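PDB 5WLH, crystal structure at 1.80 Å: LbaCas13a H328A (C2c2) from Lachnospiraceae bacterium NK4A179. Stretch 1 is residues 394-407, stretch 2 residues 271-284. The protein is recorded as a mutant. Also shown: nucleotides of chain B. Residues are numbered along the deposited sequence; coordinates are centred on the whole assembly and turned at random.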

# COMPACT_ATOMS: atom_id res chain seq x y z
N TYR A 394 36.89 10.44 -15.13
CA TYR A 394 35.96 10.25 -14.03
C TYR A 394 35.93 11.54 -13.23
O TYR A 394 36.30 12.61 -13.74
CB TYR A 394 36.39 9.02 -13.23
CG TYR A 394 36.80 7.87 -14.14
CD1 TYR A 394 35.89 7.28 -15.00
CD2 TYR A 394 38.12 7.40 -14.16
CE1 TYR A 394 36.26 6.24 -15.85
CE2 TYR A 394 38.50 6.37 -15.00
CZ TYR A 394 37.57 5.80 -15.85
OH TYR A 394 37.93 4.78 -16.69
N PHE A 395 35.51 11.46 -11.97
CA PHE A 395 35.47 12.66 -11.16
C PHE A 395 36.86 12.96 -10.59
O PHE A 395 37.67 12.06 -10.34
CB PHE A 395 34.43 12.52 -10.05
CG PHE A 395 33.03 12.38 -10.59
CD1 PHE A 395 32.32 13.48 -11.03
CD2 PHE A 395 32.43 11.13 -10.70
CE1 PHE A 395 31.02 13.34 -11.54
CE2 PHE A 395 31.16 10.98 -11.20
CZ PHE A 395 30.45 12.09 -11.63
N ASP A 396 37.14 14.26 -10.42
CA ASP A 396 38.38 14.67 -9.77
C ASP A 396 38.47 14.13 -8.35
O ASP A 396 39.56 13.86 -7.85
CB ASP A 396 38.52 16.19 -9.72
CG ASP A 396 38.59 16.83 -11.09
OD1 ASP A 396 38.74 16.11 -12.10
OD2 ASP A 396 38.51 18.08 -11.15
N ASP A 397 37.34 14.01 -7.66
CA ASP A 397 37.33 13.57 -6.28
C ASP A 397 37.40 12.05 -6.25
O ASP A 397 36.44 11.38 -6.64
CB ASP A 397 36.08 14.08 -5.57
CG ASP A 397 36.14 13.90 -4.07
OD1 ASP A 397 36.91 13.04 -3.59
OD2 ASP A 397 35.40 14.62 -3.37
N LYS A 398 38.55 11.52 -5.81
CA LYS A 398 38.73 10.07 -5.75
C LYS A 398 37.66 9.41 -4.91
O LYS A 398 37.21 8.30 -5.23
CB LYS A 398 40.11 9.74 -5.17
CG LYS A 398 41.27 10.43 -5.89
CD LYS A 398 42.34 9.45 -6.31
CE LYS A 398 43.11 9.94 -7.55
NZ LYS A 398 42.28 9.88 -8.80
N MET A 399 37.23 10.06 -3.82
CA MET A 399 36.24 9.44 -2.95
C MET A 399 34.88 9.37 -3.63
O MET A 399 34.07 8.49 -3.29
CB MET A 399 36.16 10.18 -1.62
CG MET A 399 37.40 9.97 -0.73
SD MET A 399 38.03 8.27 -0.74
CE MET A 399 37.49 7.68 0.87
N LEU A 400 34.61 10.27 -4.57
CA LEU A 400 33.35 10.20 -5.32
C LEU A 400 33.37 9.06 -6.32
O LEU A 400 32.37 8.36 -6.50
CB LEU A 400 33.07 11.53 -6.02
CG LEU A 400 31.77 11.57 -6.82
CD1 LEU A 400 30.59 11.26 -5.91
CD2 LEU A 400 31.58 12.93 -7.50
N ASN A 401 34.50 8.84 -7.00
CA ASN A 401 34.61 7.68 -7.87
C ASN A 401 34.43 6.39 -7.08
O ASN A 401 33.78 5.46 -7.55
CB ASN A 401 35.96 7.68 -8.58
CG ASN A 401 36.14 8.88 -9.50
OD1 ASN A 401 35.20 9.27 -10.22
ND2 ASN A 401 37.34 9.46 -9.50
N MET A 402 35.01 6.33 -5.88
CA MET A 402 34.87 5.15 -5.05
C MET A 402 33.44 5.00 -4.55
O MET A 402 32.93 3.88 -4.47
CB MET A 402 35.84 5.20 -3.87
CG MET A 402 37.30 4.96 -4.22
SD MET A 402 37.55 3.37 -5.04
CE MET A 402 37.03 2.27 -3.75
N PHE A 403 32.78 6.11 -4.21
CA PHE A 403 31.37 6.01 -3.82
C PHE A 403 30.57 5.35 -4.93
O PHE A 403 29.76 4.45 -4.69
CB PHE A 403 30.79 7.38 -3.50
CG PHE A 403 29.36 7.32 -3.04
CD1 PHE A 403 29.06 7.01 -1.73
CD2 PHE A 403 28.31 7.50 -3.94
CE1 PHE A 403 27.74 6.91 -1.30
CE2 PHE A 403 26.99 7.41 -3.53
CZ PHE A 403 26.70 7.12 -2.20
N PHE A 404 30.79 5.79 -6.16
CA PHE A 404 30.04 5.25 -7.28
C PHE A 404 30.43 3.80 -7.56
O PHE A 404 29.57 2.96 -7.82
CB PHE A 404 30.25 6.14 -8.51
CG PHE A 404 29.35 7.35 -8.54
CD1 PHE A 404 27.98 7.21 -8.34
CD2 PHE A 404 29.87 8.62 -8.73
CE1 PHE A 404 27.14 8.33 -8.35
CE2 PHE A 404 29.04 9.74 -8.76
CZ PHE A 404 27.68 9.59 -8.55
N ILE A 405 31.72 3.48 -7.49
CA ILE A 405 32.12 2.09 -7.72
C ILE A 405 31.49 1.18 -6.67
O ILE A 405 31.05 0.06 -6.98
CB ILE A 405 33.65 1.97 -7.74
CG1 ILE A 405 34.19 2.61 -9.02
CG2 ILE A 405 34.09 0.49 -7.69
CD1 ILE A 405 35.64 2.92 -8.98
N HIS A 406 31.40 1.65 -5.43
CA HIS A 406 30.72 0.88 -4.39
C HIS A 406 29.23 0.74 -4.68
O HIS A 406 28.65 -0.33 -4.43
CB HIS A 406 30.93 1.51 -3.02
CG HIS A 406 32.23 1.12 -2.38
ND1 HIS A 406 33.11 2.04 -1.85
CD2 HIS A 406 32.80 -0.10 -2.20
CE1 HIS A 406 34.16 1.40 -1.36
NE2 HIS A 406 33.99 0.11 -1.56
N ARG A 407 28.58 1.82 -5.16
CA ARG A 407 27.19 1.71 -5.60
C ARG A 407 27.04 0.68 -6.72
O ARG A 407 26.09 -0.11 -6.73
CB ARG A 407 26.65 3.06 -6.10
CG ARG A 407 26.49 4.15 -5.06
CD ARG A 407 25.57 3.72 -3.91
NE ARG A 407 24.25 3.29 -4.37
CZ ARG A 407 23.39 2.68 -3.57
NH1 ARG A 407 23.72 2.46 -2.30
NH2 ARG A 407 22.20 2.31 -4.03
P G B 15 35.70 -4.36 8.47
OP1 G B 15 36.68 -5.21 9.21
OP2 G B 15 35.67 -2.89 8.70
O5' G B 15 35.85 -4.62 6.91
C5' G B 15 35.92 -5.94 6.42
C4' G B 15 35.63 -6.00 4.95
O4' G B 15 34.29 -5.52 4.69
C3' G B 15 36.51 -5.14 4.06
O3' G B 15 37.75 -5.78 3.79
C2' G B 15 35.64 -4.96 2.82
O2' G B 15 35.69 -6.13 2.02
C1' G B 15 34.24 -4.87 3.44
N9 G B 15 33.83 -3.47 3.65
C8 G B 15 34.15 -2.67 4.73
N7 G B 15 33.67 -1.46 4.63
C5 G B 15 33.00 -1.46 3.42
C6 G B 15 32.29 -0.42 2.78
O6 G B 15 32.12 0.73 3.20
N1 G B 15 31.78 -0.82 1.56
C2 G B 15 31.92 -2.08 1.02
N2 G B 15 31.34 -2.28 -0.17
N3 G B 15 32.58 -3.06 1.61
C4 G B 15 33.10 -2.69 2.79
P A B 14 31.93 -0.69 10.60
OP1 A B 14 33.00 -0.66 11.62
OP2 A B 14 31.87 0.41 9.62
O5' A B 14 31.99 -2.05 9.78
C5' A B 14 32.10 -3.29 10.46
C4' A B 14 32.04 -4.43 9.48
O4' A B 14 30.78 -4.39 8.77
C3' A B 14 33.09 -4.43 8.39
O3' A B 14 34.29 -5.02 8.83
C2' A B 14 32.43 -5.24 7.29
O2' A B 14 32.53 -6.62 7.60
C1' A B 14 30.97 -4.84 7.45
N9 A B 14 30.52 -3.79 6.53
C8 A B 14 30.33 -2.46 6.83
N7 A B 14 29.90 -1.79 5.80
C5 A B 14 29.79 -2.71 4.78
C6 A B 14 29.38 -2.60 3.45
N6 A B 14 28.98 -1.45 2.90
N1 A B 14 29.39 -3.72 2.70
C2 A B 14 29.79 -4.88 3.24
N3 A B 14 30.19 -5.10 4.49
C4 A B 14 30.17 -3.96 5.22
P A B 13 27.90 3.11 9.50
OP1 A B 13 28.91 3.96 10.17
OP2 A B 13 27.88 3.04 8.02
O5' A B 13 28.08 1.59 9.94
C5' A B 13 28.10 1.22 11.31
C4' A B 13 28.19 -0.28 11.45
O4' A B 13 27.02 -0.89 10.85
C3' A B 13 29.34 -0.93 10.71
O3' A B 13 30.57 -0.84 11.42
C2' A B 13 28.85 -2.35 10.51
O2' A B 13 28.94 -3.08 11.72
C1' A B 13 27.38 -2.09 10.21
N9 A B 13 27.11 -1.95 8.77
C8 A B 13 26.81 -0.81 8.05
N7 A B 13 26.58 -1.04 6.77
C5 A B 13 26.74 -2.42 6.65
C6 A B 13 26.65 -3.29 5.55
N6 A B 13 26.35 -2.90 4.31
N1 A B 13 26.89 -4.60 5.78
C2 A B 13 27.20 -5.01 7.02
N3 A B 13 27.30 -4.29 8.13
C4 A B 13 27.06 -2.99 7.86
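Stretch 2 (271-284) NKRSAEKEAFKKFL

Helices that cross steeply pack well where a small residue lets the backbones come near and larger side chains find hollows around it, and this pair from LbaCas13a illustrates the principle. Stretch 2 is helical throughout, from Asn271 to Leu284, and lies across the helix that begins at Lys398 in stretch 1. The axes approach to 7.7 Å, with a signed crossing angle of -100°, so the two helices run almost at right angles.

Ala279 marks one of two close points. Its methyl group points toward stretch 1 and reaches the backbone itself, Ala279 CB lying 3.5 Å from Leu400 N and 3.7 Å from Met399 C; the CA atoms of Ala279 and Leu400 are 5.0 Å apart, those of Glu276 and Met399 4.8 Å. Beside it, a water donates to both Ala279 O and Asp397 OD2, the latter residue also capping its own helix through OD1.

One turn earlier, Glu276 is the principal knob. Its m, t side chain extends into a hollow lined by Met399, Met402, Phe403 and His406, and at the far end Glu276 OE1 accepts a hydrogen bond from ND1 of His406 at 2.6 Å. Met399 returns the gesture, its CE lying 3.6 Å from Lys272 O and 3.8 Å from Ala275 CB.

Aromatic rings fill the space beyond. Phe280 places CB over the face of the Phe403 ring, 3.6 Å from its centroid; the two rings are nearly parallel but slid apart. Phe283, at 175° about chi1, offers a face to the edge of Phe404, with CE2 4.1 Å from Phe404 CZ, and also meets Phe395, whose CZ is 3.7 Å from the same CE2. Leu400 lies against both Phe280 and Phe283, its CD1 3.8 Å from Phe280 CA and 3.9 Å from Phe283 CB, its CD2 3.9 Å from Phe283 CD2.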

# COMPACT_ATOMS: atom_id res chain seq x y z
N ASN A 271 35.17 5.32 8.45
CA ASN A 271 35.58 6.67 8.09
C ASN A 271 35.78 6.80 6.58
O ASN A 271 35.45 7.84 5.99
CB ASN A 271 36.85 7.06 8.83
CG ASN A 271 36.65 7.15 10.32
OD1 ASN A 271 35.53 7.37 10.80
ND2 ASN A 271 37.72 6.98 11.07
N LYS A 272 36.33 5.77 5.95
CA LYS A 272 36.39 5.77 4.49
C LYS A 272 34.99 5.85 3.90
O LYS A 272 34.75 6.59 2.94
CB LYS A 272 37.09 4.50 3.99
CG LYS A 272 38.61 4.50 4.13
CD LYS A 272 39.23 3.33 3.37
CE LYS A 272 38.94 2.00 4.07
NZ LYS A 272 39.58 0.83 3.38
N ARG A 273 34.06 5.09 4.48
CA ARG A 273 32.69 5.09 3.97
C ARG A 273 32.05 6.46 4.13
O ARG A 273 31.40 6.96 3.21
CB ARG A 273 31.87 4.02 4.69
CG ARG A 273 30.58 3.62 4.00
CD ARG A 273 29.90 2.47 4.79
NE ARG A 273 30.91 1.51 5.22
CZ ARG A 273 31.17 1.19 6.49
NH1 ARG A 273 30.45 1.72 7.49
NH2 ARG A 273 32.15 0.34 6.76
N SER A 274 32.24 7.08 5.30
CA SER A 274 31.72 8.43 5.51
C SER A 274 32.32 9.42 4.52
O SER A 274 31.62 10.32 4.04
CB SER A 274 32.00 8.87 6.95
OG SER A 274 31.10 8.24 7.85
N ALA A 275 33.61 9.28 4.21
CA ALA A 275 34.23 10.21 3.28
C ALA A 275 33.67 10.05 1.88
O ALA A 275 33.48 11.04 1.15
CB ALA A 275 35.75 10.03 3.29
N GLU A 276 33.38 8.80 1.48
CA GLU A 276 32.75 8.60 0.18
C GLU A 276 31.37 9.23 0.16
O GLU A 276 30.96 9.83 -0.84
CB GLU A 276 32.66 7.11 -0.13
CG GLU A 276 34.04 6.49 -0.43
CD GLU A 276 33.97 5.01 -0.77
OE1 GLU A 276 32.90 4.56 -1.23
OE2 GLU A 276 34.99 4.30 -0.59
N LYS A 277 30.63 9.09 1.27
CA LYS A 277 29.29 9.67 1.37
C LYS A 277 29.35 11.19 1.30
O LYS A 277 28.55 11.83 0.59
CB LYS A 277 28.65 9.22 2.68
CG LYS A 277 27.22 9.69 2.87
CD LYS A 277 26.31 9.12 1.81
CE LYS A 277 24.90 8.90 2.36
NZ LYS A 277 24.82 7.83 3.40
N GLU A 278 30.28 11.79 2.03
CA GLU A 278 30.47 13.24 1.92
C GLU A 278 30.78 13.65 0.49
O GLU A 278 30.35 14.72 0.03
CB GLU A 278 31.59 13.70 2.86
CG GLU A 278 31.25 13.67 4.35
CD GLU A 278 30.38 14.83 4.82
OE1 GLU A 278 29.98 15.68 4.00
OE2 GLU A 278 30.11 14.90 6.04
N ALA A 279 31.52 12.82 -0.25
CA ALA A 279 31.83 13.16 -1.63
C ALA A 279 30.57 13.16 -2.47
O ALA A 279 30.39 14.02 -3.34
CB ALA A 279 32.85 12.18 -2.22
N PHE A 280 29.66 12.21 -2.20
CA PHE A 280 28.42 12.18 -2.96
C PHE A 280 27.52 13.33 -2.57
O PHE A 280 26.82 13.89 -3.41
CB PHE A 280 27.70 10.84 -2.75
CG PHE A 280 26.44 10.74 -3.55
CD1 PHE A 280 26.50 10.57 -4.92
CD2 PHE A 280 25.21 10.89 -2.94
CE1 PHE A 280 25.35 10.50 -5.68
CE2 PHE A 280 24.05 10.83 -3.71
CZ PHE A 280 24.11 10.63 -5.06
N LYS A 281 27.50 13.69 -1.28
CA LYS A 281 26.78 14.90 -0.86
C LYS A 281 27.24 16.11 -1.66
O LYS A 281 26.42 16.95 -2.08
CB LYS A 281 27.01 15.12 0.63
CG LYS A 281 26.38 16.38 1.17
CD LYS A 281 25.83 16.11 2.55
CE LYS A 281 26.87 16.32 3.61
NZ LYS A 281 27.22 17.76 3.69
N LYS A 282 28.54 16.20 -1.93
CA LYS A 282 29.05 17.30 -2.74
C LYS A 282 28.59 17.15 -4.19
O LYS A 282 28.25 18.15 -4.83
CB LYS A 282 30.58 17.37 -2.66
CG LYS A 282 31.15 18.44 -3.61
CD LYS A 282 32.57 18.82 -3.24
CE LYS A 282 33.17 19.73 -4.30
NZ LYS A 282 33.78 18.94 -5.41
N PHE A 283 28.55 15.92 -4.70
CA PHE A 283 27.99 15.69 -6.03
C PHE A 283 26.57 16.24 -6.12
O PHE A 283 26.21 16.87 -7.12
CB PHE A 283 28.00 14.19 -6.36
CG PHE A 283 27.32 13.84 -7.65
CD1 PHE A 283 25.95 13.54 -7.69
CD2 PHE A 283 28.04 13.76 -8.83
CE1 PHE A 283 25.34 13.21 -8.88
CE2 PHE A 283 27.43 13.42 -10.02
CZ PHE A 283 26.07 13.15 -10.05
N LEU A 284 25.73 15.95 -5.12
CA LEU A 284 24.34 16.40 -5.19
C LEU A 284 24.26 17.92 -5.20
O LEU A 284 23.41 18.50 -5.90
CB LEU A 284 23.55 15.86 -4.01
CG LEU A 284 23.19 14.39 -4.05
CD1 LEU A 284 22.48 14.06 -2.73
CD2 LEU A 284 22.31 14.05 -5.27
O HOH W 1 32.58 15.05 -4.46